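Side-chain contacts in UPF0045 protein MJ1052 (Methanocaldococcus jannaschii, PDB 2EPI), which is of unknown function but may bind thiamine or a related small molecule, as its relatives probably do: residues A[9-14]-A[58-63]; A[26-31]-A[67-72]; A[38-41]-A[46-49]; A[80-83]-A[87-90]. All coordinates share one frame; numbering follows the deposited sequence.

Contact 1: A[9-14]-A[58-63]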
loop_
_atom_site.group_PDB
_atom_site.type_symbol
_atom_site.label_atom_id
_atom_site.label_comp_id
_atom_site.label_asym_id
_atom_site.label_seq_id
_atom_site.Cartn_x
_atom_site.Cartn_y
_atom_site.Cartn_z
ATOM N N ALA A 9 -8.617 -5.101 -8.736
ATOM C CA ALA A 9 -7.885 -4.026 -8.077
ATOM C C ALA A 9 -8.494 -3.676 -6.734
ATOM O O ALA A 9 -9.593 -4.114 -6.409
ATOM C CB ALA A 9 -7.885 -2.801 -8.966
ATOM N N GLU A 10 -7.758 -2.903 -5.945
ATOM C CA GLU A 10 -8.274 -2.457 -4.662
ATOM C C GLU A 10 -7.958 -0.981 -4.525
ATOM O O GLU A 10 -6.848 -0.538 -4.823
ATOM C CB GLU A 10 -7.662 -3.236 -3.497
ATOM C CG GLU A 10 -8.266 -2.823 -2.151
ATOM C CD GLU A 10 -7.857 -3.729 -1.008
ATOM O OE1 GLU A 10 -6.652 -4.029 -0.895
ATOM O OE2 GLU A 10 -8.746 -4.135 -0.217
ATOM N N VAL A 11 -8.948 -0.220 -4.082
ATOM C CA VAL A 11 -8.785 1.215 -3.925
ATOM C C VAL A 11 -9.138 1.654 -2.514
ATOM O O VAL A 11 -10.083 1.147 -1.913
ATOM C CB VAL A 11 -9.702 1.985 -4.895
ATOM C CG1 VAL A 11 -9.636 3.486 -4.600
ATOM C CG2 VAL A 11 -9.302 1.698 -6.343
ATOM N N SER A 12 -8.360 2.585 -1.982
ATOM C CA SER A 12 -8.647 3.136 -0.669
ATOM C C SER A 12 -8.343 4.618 -0.786
ATOM O O SER A 12 -7.353 5.018 -1.405
ATOM C CB SER A 12 -7.785 2.495 0.420
ATOM O OG SER A 12 -6.423 2.853 0.290
ATOM N N ILE A 13 -9.215 5.433 -0.216
ATOM C CA ILE A 13 -9.041 6.872 -0.266
ATOM C C ILE A 13 -9.057 7.398 1.156
ATOM O O ILE A 13 -9.995 7.142 1.918
ATOM C CB ILE A 13 -10.167 7.522 -1.082
ATOM C CG1 ILE A 13 -10.149 6.959 -2.503
ATOM C CG2 ILE A 13 -10.005 9.036 -1.096
ATOM C CD1 ILE A 13 -11.383 7.262 -3.302
ATOM N N ILE A 14 -8.000 8.111 1.521
ATOM C CA ILE A 14 -7.891 8.670 2.853
ATOM C C ILE A 14 -7.963 10.187 2.785
ATOM O O ILE A 14 -7.058 10.837 2.266
ATOM C CB ILE A 14 -6.558 8.304 3.520
ATOM C CG1 ILE A 14 -6.410 6.786 3.613
ATOM C CG2 ILE A 14 -6.487 8.933 4.905
ATOM C CD1 ILE A 14 -5.052 6.348 4.114
ATOM N N LYS A 58 -9.893 5.414 -14.647
ATOM C CA LYS A 58 -10.771 6.577 -14.717
ATOM C C LYS A 58 -11.609 6.668 -13.443
ATOM O O LYS A 58 -11.817 7.752 -12.903
ATOM C CB LYS A 58 -11.728 6.477 -15.908
ATOM C CG LYS A 58 -11.086 6.421 -17.284
ATOM C CD LYS A 58 -12.182 6.237 -18.332
ATOM C CE LYS A 58 -11.626 5.923 -19.706
ATOM N NZ LYS A 58 -12.741 5.609 -20.652
ATOM N N ALA A 59 -12.107 5.523 -12.984
ATOM C CA ALA A 59 -12.930 5.480 -11.781
ATOM C C ALA A 59 -12.096 5.900 -10.583
ATOM O O ALA A 59 -12.570 6.617 -9.704
ATOM C CB ALA A 59 -13.488 4.071 -11.566
ATOM N N PHE A 60 -10.848 5.448 -10.557
ATOM C CA PHE A 60 -9.941 5.784 -9.471
ATOM C C PHE A 60 -9.739 7.294 -9.431
ATOM O O PHE A 60 -9.870 7.924 -8.382
ATOM C CB PHE A 60 -8.597 5.088 -9.682
ATOM C CG PHE A 60 -7.536 5.506 -8.705
ATOM C CD1 PHE A 60 -7.671 5.235 -7.348
ATOM C CD2 PHE A 60 -6.387 6.159 -9.148
ATOM C CE1 PHE A 60 -6.683 5.598 -6.441
ATOM C CE2 PHE A 60 -5.387 6.529 -8.242
ATOM C CZ PHE A 60 -5.538 6.246 -6.888
ATOM N N LYS A 61 -9.433 7.882 -10.584
ATOM C CA LYS A 61 -9.217 9.320 -10.633
ATOM C C LYS A 61 -10.448 10.094 -10.184
ATOM O O LYS A 61 -10.343 11.059 -9.422
ATOM C CB LYS A 61 -8.829 9.762 -12.043
ATOM C CG LYS A 61 -8.492 11.238 -12.132
ATOM C CD LYS A 61 -8.276 11.677 -13.568
ATOM C CE LYS A 61 -7.984 13.167 -13.639
ATOM N NZ LYS A 61 -7.892 13.645 -15.047
ATOM N N GLU A 62 -11.622 9.681 -10.646
ATOM C CA GLU A 62 -12.830 10.400 -10.269
ATOM C C GLU A 62 -13.130 10.275 -8.781
ATOM O O GLU A 62 -13.531 11.250 -8.142
ATOM C CB GLU A 62 -14.032 9.928 -11.101
ATOM C CG GLU A 62 -15.347 10.578 -10.672
ATOM C CD GLU A 62 -16.493 10.340 -11.640
ATOM O OE1 GLU A 62 -16.426 9.387 -12.441
ATOM O OE2 GLU A 62 -17.478 11.108 -11.583
ATOM N N ALA A 63 -12.926 9.082 -8.226
ATOM C CA ALA A 63 -13.185 8.854 -6.805
ATOM C C ALA A 63 -12.272 9.737 -5.966
ATOM O O ALA A 63 -12.714 10.400 -5.029
ATOM C CB ALA A 63 -12.957 7.388 -6.461
#
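Val11 and Ile13 of strand 6-16 meet Phe60 and Ala63 of helix 53-68 inside a ferredoxin-like alpha+beta sandwich, where a helix lies on one face of an antiparallel sheet. At Val11 the methyl CG1 sits at the edge of the Phe60 ring, in its plane, 3.8 Å from CD1. The other methyl, CG2, also reaches that ring carbon, so the valine fork straddles a single corner of the aromatic group. With Phe60 CG anti to the backbone N of that residue (chi1 173°), the phenyl is swung off the helix to the strand. Ile13 uses only its far end: CD1 presses on Ala63 CB at 3.5 Å and also lies 3.7 Å from Ala63 C.

Next comes the shell that holds these groups. Val11 is fixed by backbone hydrogen bonding to Thr47, and it also touches Phe33 of helix 23-33, which packs on Ala63 as well. Ile80 of the second subunit lies against Phe60, bringing the ring into the subunit interface. Elsewhere on the helix, Glu62 splits its carboxylate between two partners, OE1 bonding to Tyr36 OH and OE2 forming a salt bridge with Lys35 NZ.

Contact 2: A[26-31]-A[67-72]; sequences VKKAIE and VLNDVD
Helix 23-33 and the end of helix 53-68, the helical layer of the ferredoxin-like sandwich, are joined by a salt bridge between Lys28 and Asp70 beside an apolar touch of Ala29 with Val67. The Lys28 chain runs extended beyond CG, which itself lies nearly anti to the backbone N (chi1 -160°); this straight chain carries the ammonium group across to the turn after helix 53-68. It meets the aspartate coming from the opposite direction. NZ lies 2.7 Å from Asp70 OD2, on the syn side of that oxygen and 27° out of the carboxylate plane. Asp70 OD1 stands farther from NZ and is taken instead by Asn69 ND2, at 3.0 Å and from above the carboxylate plane. That bond is bent, 134° at the hydrogen, but with the lysine it probably helps to limit rotation of the carboxylate. Lys28 NZ also bonds to Thr66 O, and a cation at this carbonyl near the end of the helix is probably favoured electrostatically. A leucine in place of Lys28 would probably leave Asp70 OD2 without its counter-charge and take a donor from Thr66 O.

Deeper in, Ala29 CB and Val67 CG2 approach to 4.3 Å, and Val67 also packs on Ile13 and Val74 of the sheet. A buried Ala-Val touch with a salt bridge nearer the surface thus joins the two helices that cover one sheet face in the ferredoxin-like fold.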
loop_
_atom_site.group_PDB
_atom_site.type_symbol
_atom_site.label_atom_id
_atom_site.label_comp_id
_atom_site.label_asym_id
_atom_site.label_seq_id
_atom_site.Cartn_x
_atom_site.Cartn_y
_atom_site.Cartn_z
ATOM N N VAL A 26 -15.921 8.348 2.022
ATOM C CA VAL A 26 -15.696 6.979 1.578
ATOM C C VAL A 26 -16.927 6.538 0.795
ATOM O O VAL A 26 -16.828 5.873 -0.235
ATOM C CB VAL A 26 -15.491 6.033 2.785
ATOM C CG1 VAL A 26 -15.348 4.595 2.313
ATOM C CG2 VAL A 26 -14.262 6.465 3.574
ATOM N N LYS A 27 -18.093 6.923 1.297
ATOM C CA LYS A 27 -19.358 6.588 0.661
ATOM C C LYS A 27 -19.442 7.253 -0.709
ATOM O O LYS A 27 -19.867 6.641 -1.687
ATOM C CB LYS A 27 -20.512 7.061 1.545
ATOM C CG LYS A 27 -21.897 6.848 0.961
ATOM C CD LYS A 27 -22.963 7.428 1.884
ATOM C CE LYS A 27 -22.757 8.924 2.083
ATOM N NZ LYS A 27 -23.768 9.528 2.992
ATOM N N LYS A 28 -19.026 8.513 -0.769
ATOM C CA LYS A 28 -19.051 9.279 -2.007
ATOM C C LYS A 28 -18.221 8.586 -3.089
ATOM O O LYS A 28 -18.649 8.469 -4.238
ATOM C CB LYS A 28 -18.502 10.682 -1.747
ATOM C CG LYS A 28 -18.903 11.725 -2.774
ATOM C CD LYS A 28 -18.390 13.104 -2.377
ATOM C CE LYS A 28 -18.913 14.188 -3.310
ATOM N NZ LYS A 28 -18.184 15.478 -3.139
ATOM N N ALA A 29 -17.035 8.120 -2.708
ATOM C CA ALA A 29 -16.138 7.440 -3.637
ATOM C C ALA A 29 -16.769 6.163 -4.171
ATOM O O ALA A 29 -16.697 5.874 -5.364
ATOM C CB ALA A 29 -14.820 7.119 -2.946
ATOM N N ILE A 30 -17.384 5.395 -3.277
ATOM C CA ILE A 30 -18.031 4.152 -3.668
ATOM C C ILE A 30 -19.121 4.412 -4.701
ATOM O O ILE A 30 -19.252 3.671 -5.674
ATOM C CB ILE A 30 -18.644 3.443 -2.443
ATOM C CG1 ILE A 30 -17.522 2.942 -1.526
ATOM C CG2 ILE A 30 -19.531 2.294 -2.894
ATOM C CD1 ILE A 30 -18.010 2.314 -0.241
ATOM N N GLU A 31 -19.897 5.472 -4.499
ATOM C CA GLU A 31 -20.957 5.798 -5.442
ATOM C C GLU A 31 -20.390 6.085 -6.830
ATOM O O GLU A 31 -21.035 5.813 -7.843
ATOM C CB GLU A 31 -21.765 6.997 -4.945
ATOM C CG GLU A 31 -22.627 6.677 -3.737
ATOM C CD GLU A 31 -23.559 5.507 -3.991
ATOM O OE1 GLU A 31 -24.420 5.615 -4.892
ATOM O OE2 GLU A 31 -23.427 4.476 -3.295
ATOM N N VAL A 67 -13.539 13.229 -3.585
ATOM C CA VAL A 67 -13.280 13.455 -2.169
ATOM C C VAL A 67 -12.442 14.719 -1.981
ATOM O O VAL A 67 -12.629 15.461 -1.018
ATOM C CB VAL A 67 -12.544 12.258 -1.531
ATOM C CG1 VAL A 67 -12.205 12.568 -0.078
ATOM C CG2 VAL A 67 -13.419 11.012 -1.609
ATOM N N LEU A 68 -11.527 14.966 -2.911
ATOM C CA LEU A 68 -10.674 16.145 -2.835
ATOM C C LEU A 68 -11.510 17.413 -3.007
ATOM O O LEU A 68 -11.107 18.497 -2.590
ATOM C CB LEU A 68 -9.588 16.074 -3.912
ATOM C CG LEU A 68 -8.551 17.200 -3.959
ATOM C CD1 LEU A 68 -7.803 17.289 -2.630
ATOM C CD2 LEU A 68 -7.585 16.937 -5.095
ATOM N N ASN A 69 -12.682 17.274 -3.617
ATOM C CA ASN A 69 -13.558 18.418 -3.825
ATOM C C ASN A 69 -13.991 19.033 -2.496
ATOM O O ASN A 69 -14.210 20.244 -2.412
ATOM C CB ASN A 69 -14.809 18.005 -4.607
ATOM C CG ASN A 69 -15.737 19.178 -4.883
ATOM O OD1 ASN A 69 -15.447 20.025 -5.724
ATOM N ND2 ASN A 69 -16.854 19.235 -4.163
ATOM N N ASP A 70 -14.093 18.201 -1.461
ATOM C CA ASP A 70 -14.542 18.663 -0.152
ATOM C C ASP A 70 -13.480 18.841 0.934
ATOM O O ASP A 70 -13.784 19.365 2.005
ATOM C CB ASP A 70 -15.637 17.734 0.379
ATOM C CG ASP A 70 -16.743 17.498 -0.630
ATOM O OD1 ASP A 70 -17.141 18.463 -1.315
ATOM O OD2 ASP A 70 -17.221 16.348 -0.728
ATOM N N VAL A 71 -12.251 18.401 0.681
ATOM C CA VAL A 71 -11.175 18.547 1.663
ATOM C C VAL A 71 -9.918 19.103 0.996
ATOM O O VAL A 71 -9.805 19.090 -0.229
ATOM C CB VAL A 71 -10.831 17.202 2.343
ATOM C CG1 VAL A 71 -11.993 16.749 3.216
ATOM C CG2 VAL A 71 -10.519 16.146 1.287
ATOM N N ASP A 72 -8.974 19.585 1.799
ATOM C CA ASP A 72 -7.747 20.159 1.251
ATOM C C ASP A 72 -6.710 19.144 0.792
ATOM O O ASP A 72 -5.847 19.470 -0.015
ATOM C CB ASP A 72 -7.071 21.090 2.265
ATOM C CG ASP A 72 -7.844 22.373 2.501
ATOM O OD1 ASP A 72 -8.489 22.873 1.556
ATOM O OD2 ASP A 72 -7.785 22.891 3.637
#

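Contact 3: A[38-41]-A[46-49]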
loop_
_atom_site.group_PDB
_atom_site.type_symbol
_atom_site.label_atom_id
_atom_site.label_comp_id
_atom_site.label_asym_id
_atom_site.label_seq_id
_atom_site.Cartn_x
_atom_site.Cartn_y
_atom_site.Cartn_z
ATOM N N LEU A 38 -18.042 -1.912 -13.633
ATOM C CA LEU A 38 -17.161 -2.685 -12.769
ATOM C C LEU A 38 -17.934 -3.419 -11.687
ATOM O O LEU A 38 -19.012 -2.984 -11.284
ATOM C CB LEU A 38 -16.177 -1.747 -12.060
ATOM C CG LEU A 38 -15.424 -0.690 -12.868
ATOM C CD1 LEU A 38 -14.910 0.399 -11.929
ATOM C CD2 LEU A 38 -14.281 -1.353 -13.632
ATOM N N LYS A 39 -17.371 -4.533 -11.226
ATOM C CA LYS A 39 -17.950 -5.283 -10.120
ATOM C C LYS A 39 -17.325 -4.587 -8.909
ATOM O O LYS A 39 -16.116 -4.364 -8.884
ATOM C CB LYS A 39 -17.525 -6.755 -10.165
ATOM C CG LYS A 39 -18.220 -7.574 -11.247
ATOM C CD LYS A 39 -18.084 -9.069 -10.977
ATOM C CE LYS A 39 -18.895 -9.896 -11.968
ATOM N NZ LYS A 39 -18.411 -9.709 -13.363
ATOM N N VAL A 40 -18.142 -4.230 -7.923
ATOM C CA VAL A 40 -17.647 -3.522 -6.745
ATOM C C VAL A 40 -17.868 -4.311 -5.458
ATOM O O VAL A 40 -19.005 -4.634 -5.105
ATOM C CB VAL A 40 -18.340 -2.144 -6.620
ATOM C CG1 VAL A 40 -17.743 -1.350 -5.476
ATOM C CG2 VAL A 40 -18.207 -1.376 -7.929
ATOM N N GLU A 41 -16.777 -4.614 -4.759
ATOM C CA GLU A 41 -16.829 -5.360 -3.507
ATOM C C GLU A 41 -16.115 -4.568 -2.417
ATOM O O GLU A 41 -14.896 -4.624 -2.301
ATOM C CB GLU A 41 -16.155 -6.726 -3.668
ATOM C CG GLU A 41 -16.883 -7.682 -4.604
ATOM C CD GLU A 41 -18.298 -7.979 -4.145
ATOM O OE1 GLU A 41 -18.491 -8.202 -2.932
ATOM O OE2 GLU A 41 -19.217 -8.001 -4.994
ATOM N N GLY A 46 -11.039 -0.951 2.244
ATOM C CA GLY A 46 -10.909 -0.454 0.886
ATOM C C GLY A 46 -11.998 -1.067 0.037
ATOM O O GLY A 46 -12.900 -1.722 0.561
ATOM N N THR A 47 -11.919 -0.849 -1.269
ATOM C CA THR A 47 -12.903 -1.403 -2.191
ATOM C C THR A 47 -12.203 -2.189 -3.286
ATOM O O THR A 47 -11.255 -1.700 -3.894
ATOM C CB THR A 47 -13.730 -0.296 -2.850
ATOM O OG1 THR A 47 -14.458 0.418 -1.845
ATOM C CG2 THR A 47 -14.713 -0.895 -3.859
ATOM N N VAL A 48 -12.666 -3.412 -3.525
ATOM C CA VAL A 48 -12.094 -4.254 -4.567
ATOM C C VAL A 48 -12.926 -4.045 -5.828
ATOM O O VAL A 48 -14.153 -3.983 -5.768
ATOM C CB VAL A 48 -12.111 -5.754 -4.158
ATOM C CG1 VAL A 48 -11.747 -6.636 -5.351
ATOM C CG2 VAL A 48 -11.127 -5.979 -3.025
ATOM N N LEU A 49 -12.253 -3.915 -6.964
ATOM C CA LEU A 49 -12.942 -3.690 -8.225
ATOM C C LEU A 49 -12.476 -4.711 -9.247
ATOM O O LEU A 49 -11.338 -5.180 -9.195
ATOM C CB LEU A 49 -12.642 -2.276 -8.749
ATOM C CG LEU A 49 -12.889 -1.098 -7.805
ATOM C CD1 LEU A 49 -12.240 0.167 -8.366
ATOM C CD2 LEU A 49 -14.388 -0.907 -7.610
#
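Between Glu41 and Val48 the flat groups that meet are peptide units, turned unequally: Glu41 N reaches Val48 O in the carbonyl plane, whereas Val48 N comes to Glu41 O from 43° above it. Both bonds are short and nearly straight, the second measuring 2.8 Å, and they define an antiparallel hydrogen-bonded pair. Beside the neighbouring non-hydrogen-bonded pair, Val40 with Leu49, Leu49 CA makes a CA-H...O contact with Lys39 O at 3.3 Å.

Of the two sheet faces, one carries Val40 and Leu49, which run alongside each other with their ends in a common direction, Val40 CG2 3.9 Å from Leu49 CD2. Since Val40 CG1 is anti to its own amide nitrogen (chi1 -175°), it leans across to Thr47 CG2, a close methyl-methyl approach of 3.5 Å. Phe33 of helix 23-33 packs on Val40, Thr47 and Leu49, so this face belongs to the core beneath the helices. Glu41 and Val48 lie on the other face, their CB atoms 4.2 Å apart, and Ile90 of helix 90-96 touches both. Strands 39-43 and 46-50 thus form the beta hairpin in the middle of the beta-alpha-beta-beta-alpha-beta chain of a ferredoxin-like domain.

Contact 4: A[80-83]-A[87-90]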
loop_
_atom_site.group_PDB
_atom_site.type_symbol
_atom_site.label_atom_id
_atom_site.label_comp_id
_atom_site.label_asym_id
_atom_site.label_seq_id
_atom_site.Cartn_x
_atom_site.Cartn_y
_atom_site.Cartn_z
ATOM N N ILE A 80 -3.270 -2.828 -8.592
ATOM C CA ILE A 80 -3.743 -3.631 -9.713
ATOM C C ILE A 80 -3.089 -4.998 -9.694
ATOM O O ILE A 80 -1.886 -5.111 -9.472
ATOM C CB ILE A 80 -3.395 -2.973 -11.071
ATOM C CG1 ILE A 80 -4.027 -1.584 -11.163
ATOM C CG2 ILE A 80 -3.873 -3.860 -12.213
ATOM C CD1 ILE A 80 -5.517 -1.569 -10.985
ATOM N N ASP A 81 -3.889 -6.032 -9.925
ATOM C CA ASP A 81 -3.387 -7.402 -9.967
ATOM C C ASP A 81 -3.839 -7.941 -11.318
ATOM O O ASP A 81 -5.028 -8.170 -11.532
ATOM C CB ASP A 81 -4.007 -8.237 -8.844
ATOM C CG ASP A 81 -3.352 -9.603 -8.695
ATOM O OD1 ASP A 81 -2.837 -10.139 -9.700
ATOM O OD2 ASP A 81 -3.362 -10.149 -7.570
ATOM N N GLU A 82 -2.893 -8.128 -12.232
ATOM C CA GLU A 82 -3.224 -8.622 -13.564
ATOM C C GLU A 82 -2.352 -9.796 -13.981
ATOM O O GLU A 82 -1.140 -9.784 -13.781
ATOM C CB GLU A 82 -3.087 -7.492 -14.595
ATOM C CG GLU A 82 -3.174 -7.957 -16.051
ATOM C CD GLU A 82 -3.227 -6.808 -17.038
ATOM O OE1 GLU A 82 -2.625 -5.752 -16.753
ATOM O OE2 GLU A 82 -3.861 -6.964 -18.108
ATOM N N ARG A 83 -2.981 -10.812 -14.559
ATOM C CA ARG A 83 -2.249 -11.982 -15.024
ATOM C C ARG A 83 -2.756 -12.349 -16.413
ATOM O O ARG A 83 -3.890 -12.026 -16.776
ATOM C CB ARG A 83 -2.419 -13.152 -14.046
ATOM C CG ARG A 83 -3.833 -13.693 -13.920
ATOM C CD ARG A 83 -3.929 -14.688 -12.771
ATOM N NE ARG A 83 -2.996 -15.804 -12.911
ATOM C CZ ARG A 83 -2.813 -16.742 -11.986
ATOM N NH1 ARG A 83 -3.499 -16.697 -10.851
ATOM N NH2 ARG A 83 -1.946 -17.727 -12.192
ATOM N N GLU A 87 -7.893 -16.232 -15.841
ATOM C CA GLU A 87 -8.935 -15.216 -15.808
ATOM C C GLU A 87 -8.714 -14.267 -14.633
ATOM O O GLU A 87 -8.356 -14.698 -13.540
ATOM C CB GLU A 87 -10.297 -15.898 -15.693
ATOM C CG GLU A 87 -11.488 -14.983 -15.864
ATOM C CD GLU A 87 -12.778 -15.760 -16.054
ATOM O OE1 GLU A 87 -13.140 -16.547 -15.151
ATOM O OE2 GLU A 87 -13.428 -15.587 -17.108
ATOM N N ASN A 88 -8.926 -12.976 -14.870
ATOM C CA ASN A 88 -8.741 -11.952 -13.840
ATOM C C ASN A 88 -10.069 -11.564 -13.197
ATOM O O ASN A 88 -10.590 -10.481 -13.449
ATOM C CB ASN A 88 -8.098 -10.704 -14.458
ATOM C CG ASN A 88 -6.673 -10.949 -14.921
ATOM O OD1 ASN A 88 -5.759 -11.085 -14.106
ATOM N ND2 ASN A 88 -6.478 -11.018 -16.235
ATOM N N THR A 89 -10.615 -12.443 -12.364
ATOM C CA THR A 89 -11.885 -12.147 -11.709
ATOM C C THR A 89 -11.811 -12.344 -10.204
ATOM O O THR A 89 -10.963 -13.082 -9.701
ATOM C CB THR A 89 -13.021 -13.045 -12.237
ATOM O OG1 THR A 89 -12.738 -14.412 -11.908
ATOM C CG2 THR A 89 -13.152 -12.908 -13.743
ATOM N N ILE A 90 -12.711 -11.673 -9.497
ATOM C CA ILE A 90 -12.789 -11.770 -8.047
ATOM C C ILE A 90 -13.190 -13.201 -7.705
ATOM O O ILE A 90 -12.688 -13.793 -6.750
ATOM C CB ILE A 90 -13.848 -10.790 -7.503
ATOM C CG1 ILE A 90 -13.384 -9.347 -7.743
ATOM C CG2 ILE A 90 -14.100 -11.049 -6.021
ATOM C CD1 ILE A 90 -14.402 -8.299 -7.324
HETATM O O HOH W 1 -6.471 -10.563 -11.581
#
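Two hydrogen bonds fasten the side-chain amide of Asn88 to the backbone of Arg83. Asn88 OD1 accepts from Arg83 N at 2.8 Å, the donor being tilted 15° from the carbonyl plane of the amide. Its other end, ND2, donates to Arg83 O with an angle of 158° at the hydrogen, and there the bond lies in the carbonyl plane of Arg83 and close to the amide plane of Asn88. Gripped at both ends, the amide is kept from flipping. A water adds a second donor to Asn88 OD1, 2.7 Å away, while giving its other hydrogen to Asp81 O.

Strand 73-83 is an outermost strand of the ferredoxin-like sheet within its own chain, and residues 80-83 pair antiparallel with a strand of the second subunit. At the end of this strand Asn88 extends the hydrogen bonding with a side-chain amide in place of a neighbouring backbone. An alanine here would probably leave Arg83 N and O without these partners and the water without one acceptor.

Arg83 also meets the amide through carbon: CG, set between the backbone N and the carbonyl carbon (chi1 65°), lies 3.2 Å from Asn88 OD1. Charged groups turn elsewhere. Arg83 NH2 pairs with Asp85, and Asp81 with Lys93 and Arg73 of the second subunit. Just past Asn88, Thr89 is the N-cap of helix 90-96, its OG1 bonding to Arg92 N.

In the fold
Contacts 1, 3 and 4 each include part of one antiparallel sheet, ordered 39-43, 46-50, 6-16, 73-83, while contact 2 joins the helices packed on it. Contacts 1 and 2 share helix 53-68, and with centres 10 Å apart they touch through Ile13, which reaches Ala29 and Val67. Along the chain their segments interleave; the hairpin of contact 3 falls between the two segments of each, and contact 4 comes last. Contact 3 joins contact 1 through backbone bonding of strands 46-50 and 6-16, and contact 4 through Ile90 against Val48 and Glu41. Contacts 2 and 4, with centres 26 Å apart, lie on opposite sides of the chain's centre, and the second subunit touches the chain at both places.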